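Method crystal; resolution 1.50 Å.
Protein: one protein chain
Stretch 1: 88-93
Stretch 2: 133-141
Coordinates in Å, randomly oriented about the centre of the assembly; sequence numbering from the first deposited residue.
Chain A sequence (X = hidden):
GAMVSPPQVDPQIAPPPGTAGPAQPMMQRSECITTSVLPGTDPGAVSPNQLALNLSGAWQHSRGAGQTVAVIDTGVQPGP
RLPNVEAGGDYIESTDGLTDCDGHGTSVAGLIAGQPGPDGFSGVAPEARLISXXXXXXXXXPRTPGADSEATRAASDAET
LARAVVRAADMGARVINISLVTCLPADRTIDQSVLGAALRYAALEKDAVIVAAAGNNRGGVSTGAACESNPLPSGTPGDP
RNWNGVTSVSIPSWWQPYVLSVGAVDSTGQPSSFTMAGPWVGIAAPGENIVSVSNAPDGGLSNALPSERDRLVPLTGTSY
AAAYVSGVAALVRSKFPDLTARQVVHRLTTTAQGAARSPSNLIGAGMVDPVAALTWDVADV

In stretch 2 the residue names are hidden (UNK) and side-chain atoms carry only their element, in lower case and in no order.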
# COMPACT_ATOMS: atom_id res chain seq x y z
N GLY A 88 7.92 7.86 -12.33
CA GLY A 88 6.85 8.75 -11.89
C GLY A 88 7.35 9.89 -11.03
O GLY A 88 6.54 10.69 -10.58
N GLY A 89 8.65 10.00 -10.82
CA GLY A 89 9.22 11.14 -10.14
C GLY A 89 9.50 10.93 -8.66
O GLY A 89 9.38 9.83 -8.14
N ASP A 90 9.86 12.04 -7.99
CA ASP A 90 10.50 11.98 -6.68
C ASP A 90 10.07 13.20 -5.86
O ASP A 90 10.09 14.34 -6.34
CB ASP A 90 12.02 11.97 -6.93
CG ASP A 90 12.85 11.63 -5.71
OD1 ASP A 90 12.32 11.47 -4.60
OD2 ASP A 90 14.10 11.54 -5.87
N TYR A 91 9.70 12.95 -4.60
CA TYR A 91 9.31 13.99 -3.63
C TYR A 91 10.38 14.12 -2.54
O TYR A 91 10.17 14.87 -1.60
CB TYR A 91 7.95 13.65 -3.00
CG TYR A 91 6.85 13.87 -4.00
CD1 TYR A 91 6.55 12.91 -4.96
CD2 TYR A 91 6.17 15.07 -4.04
CE1 TYR A 91 5.56 13.13 -5.92
CE2 TYR A 91 5.19 15.29 -4.99
CZ TYR A 91 4.89 14.32 -5.92
OH TYR A 91 3.93 14.54 -6.89
N ILE A 92 11.52 13.45 -2.72
CA ILE A 92 12.63 13.45 -1.73
C ILE A 92 13.86 14.14 -2.34
O ILE A 92 14.27 15.19 -1.87
CB ILE A 92 12.96 12.04 -1.23
CG1 ILE A 92 11.75 11.43 -0.48
CG2 ILE A 92 14.16 12.08 -0.32
CD1 ILE A 92 11.41 12.06 0.85
N GLU A 93 14.39 13.54 -3.40
CA GLU A 93 15.42 14.17 -4.22
C GLU A 93 14.79 14.55 -5.56
O GLU A 93 13.58 14.78 -5.64
CB GLU A 93 16.62 13.24 -4.38
CG GLU A 93 17.26 12.77 -3.08
CD GLU A 93 18.46 11.88 -3.31
OE1 GLU A 93 18.28 10.77 -3.85
OE2 GLU A 93 19.59 12.28 -2.93
N UNK A 133 6.57 6.30 -8.05
CA UNK A 133 6.67 7.68 -7.54
C UNK A 133 7.30 7.57 -6.16
O UNK A 133 6.72 6.96 -5.24
c UNK A 133 4.62 8.44 -8.79
c UNK A 133 3.16 8.85 -8.71
c UNK A 133 5.39 9.73 -6.80
c UNK A 133 5.28 8.34 -7.42
N UNK A 134 8.50 8.10 -5.99
CA UNK A 134 9.10 8.06 -4.67
C UNK A 134 8.53 9.22 -3.85
O UNK A 134 8.86 10.37 -4.05
c UNK A 134 10.65 8.13 -4.67
n UNK A 134 15.53 9.87 -3.96
n UNK A 134 13.50 8.86 -3.57
c UNK A 134 14.82 8.86 -3.46
c UNK A 134 12.64 7.79 -3.09
c UNK A 134 11.18 8.11 -3.22
n UNK A 134 15.43 7.88 -2.81
N UNK A 135 7.67 8.88 -2.92
CA UNK A 135 6.99 9.86 -2.08
C UNK A 135 7.61 10.03 -0.72
O UNK A 135 7.42 11.08 -0.08
c UNK A 135 4.56 10.01 0.33
c UNK A 135 5.49 9.49 -1.99
n UNK A 135 4.28 10.97 1.20
o UNK A 135 4.78 8.84 0.68
c UNK A 135 4.63 10.42 -1.14
N UNK A 136 8.35 9.03 -0.26
CA UNK A 136 9.02 9.16 1.03
C UNK A 136 10.17 8.23 1.20
O UNK A 136 10.33 7.27 0.45
c UNK A 136 8.04 8.99 2.19
o UNK A 136 9.53 10.47 3.57
n UNK A 136 7.40 10.00 4.29
c UNK A 136 8.40 9.88 3.41
N UNK A 137 11.02 8.56 2.15
CA UNK A 137 12.12 7.67 2.56
C UNK A 137 12.56 8.10 3.94
O UNK A 137 12.88 9.27 4.13
o UNK A 137 14.45 7.11 2.25
c UNK A 137 13.31 7.78 1.63
N UNK A 138 12.59 7.16 4.90
CA UNK A 138 13.14 7.49 6.22
C UNK A 138 14.64 7.67 6.24
O UNK A 138 15.19 8.03 7.31
c UNK A 138 12.52 5.20 6.16
c UNK A 138 12.76 6.30 7.07
c UNK A 138 12.10 5.77 4.83
N UNK A 139 15.31 7.42 5.11
CA UNK A 139 16.75 7.64 5.02
C UNK A 139 17.09 9.12 4.81
O UNK A 139 18.26 9.49 4.79
c UNK A 139 17.36 6.83 3.88
c UNK A 139 17.18 5.32 3.98
c UNK A 139 16.48 2.92 5.88
n UNK A 139 15.55 3.79 6.28
n UNK A 139 17.62 3.34 5.35
c UNK A 139 17.94 4.74 5.15
n UNK A 139 16.25 1.63 6.04
N UNK A 140 16.06 9.96 4.61
CA UNK A 140 16.25 11.38 4.31
C UNK A 140 15.51 12.25 5.31
O UNK A 140 14.52 11.84 5.92
c UNK A 140 16.60 11.13 1.82
c UNK A 140 18.23 11.38 0.07
c UNK A 140 16.54 9.78 1.54
c UNK A 140 17.46 11.94 1.09
c UNK A 140 15.75 11.71 2.91
c UNK A 140 18.18 10.03 -0.17
c UNK A 140 17.33 9.23 0.55
N UNK A 141 16.04 13.45 5.49
CA UNK A 141 15.43 14.46 6.32
C UNK A 141 15.71 15.82 5.69
O UNK A 141 16.59 15.94 4.85
c UNK A 141 16.01 14.40 7.72
O HOH W 1 18.27 8.08 -2.89

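Position 133 carries four side-chain carbons, forked at the first, with one arm two carbons long; the one-carbon arm lies 3.5 Å from Tyr91 CE1, near the plane of the tyrosine ring. This is Ile133, and the arm is its CG2. Ile133 CG1 lies 3.5 Å from Gly88 O. An ideal CB on Gly88 would come within 2.7 Å of Ile133 CG1, a clash, so the absence of a side chain there makes room for the isoleucine.

At position 134 three carbons lead to a nitrogen and then to a carbon bearing two more nitrogens, a guanidinium; one terminal nitrogen lies 2.9 Å from both Asp90 OD2 and Glu93 OE1. This is Arg134. Its backbone pairs in parallel register with Asp90, at a CA-CA distance of 4.6 Å. Arg134 N donates to Gly89 O (2.9 Å, 158°), and Tyr91 N donates to Arg134 O (2.8 Å, 152°). The side chain meets Asp90 through two hydrogen bonds of a salt bridge, Arg134 NE to Asp90 OD1 at 3.0 Å and Arg134 NH2 to Asp90 OD2 at 2.9 Å. Arg134 NH2 also bridges to Glu93 OE1. Both carboxylates approach at the guanidinium edge, where its N-H bonds point, while Ile92 CB lies over one face, 4.0 Å from Arg134 NE.

Position 135 has three carbons, the third carrying one oxygen and one nitrogen. Its CA-to-CB bond points away, and contact falls to the backbone, whose O lies 3.9 Å from Tyr91 CB: Gln135.

Position 136 has two carbons, the second bearing an oxygen and a nitrogen; the oxygen lies 3.7 Å from Ile92 CD1. This is Asn136. Asn136 OD1 accepts from the backbone N of position 137 at 2.8 Å.

Position 137 has one carbon then one oxygen, and its backbone N lies 3.8 Å from Ile92 CD1: Ser137. Ser137 OG accepts from the backbone N of position 139 at 3.0 Å, within a type I turn.

At position 138 three carbons close a ring onto the backbone nitrogen, without touching stretch 1: Pro138. Position 139, a second guanidinium chain, also makes no contact: Arg139.

Position 140 has one carbon and a six-carbon ring; the ring carbon joined to CB lies 3.4 Å from Ile92 CG2. This is Phe140. Ile92 CG2 lies over its face, 3.7 Å from the ring centroid and 26° off the normal, a CH-pi contact. Position 141, with a single carbon and no contact, is Ala141.

The contact thus joins a short parallel pairing to a charged cluster. Asp90 OD1 also accepts from Ile92 N (2.8 Å), tying the loop to the carboxylate that holds Arg134. Water 1 donates to Glu93 OE1 (2.9 Å) and accepts from Arg134 NH1 (2.8 Å), while Ile92 touches both groups, its CB over one face of the guanidinium and its CG2 over one face of the Phe140 ring. Together the stretches bury 567 Å².

Stretch 2 (133-141) IRQNSPRFA
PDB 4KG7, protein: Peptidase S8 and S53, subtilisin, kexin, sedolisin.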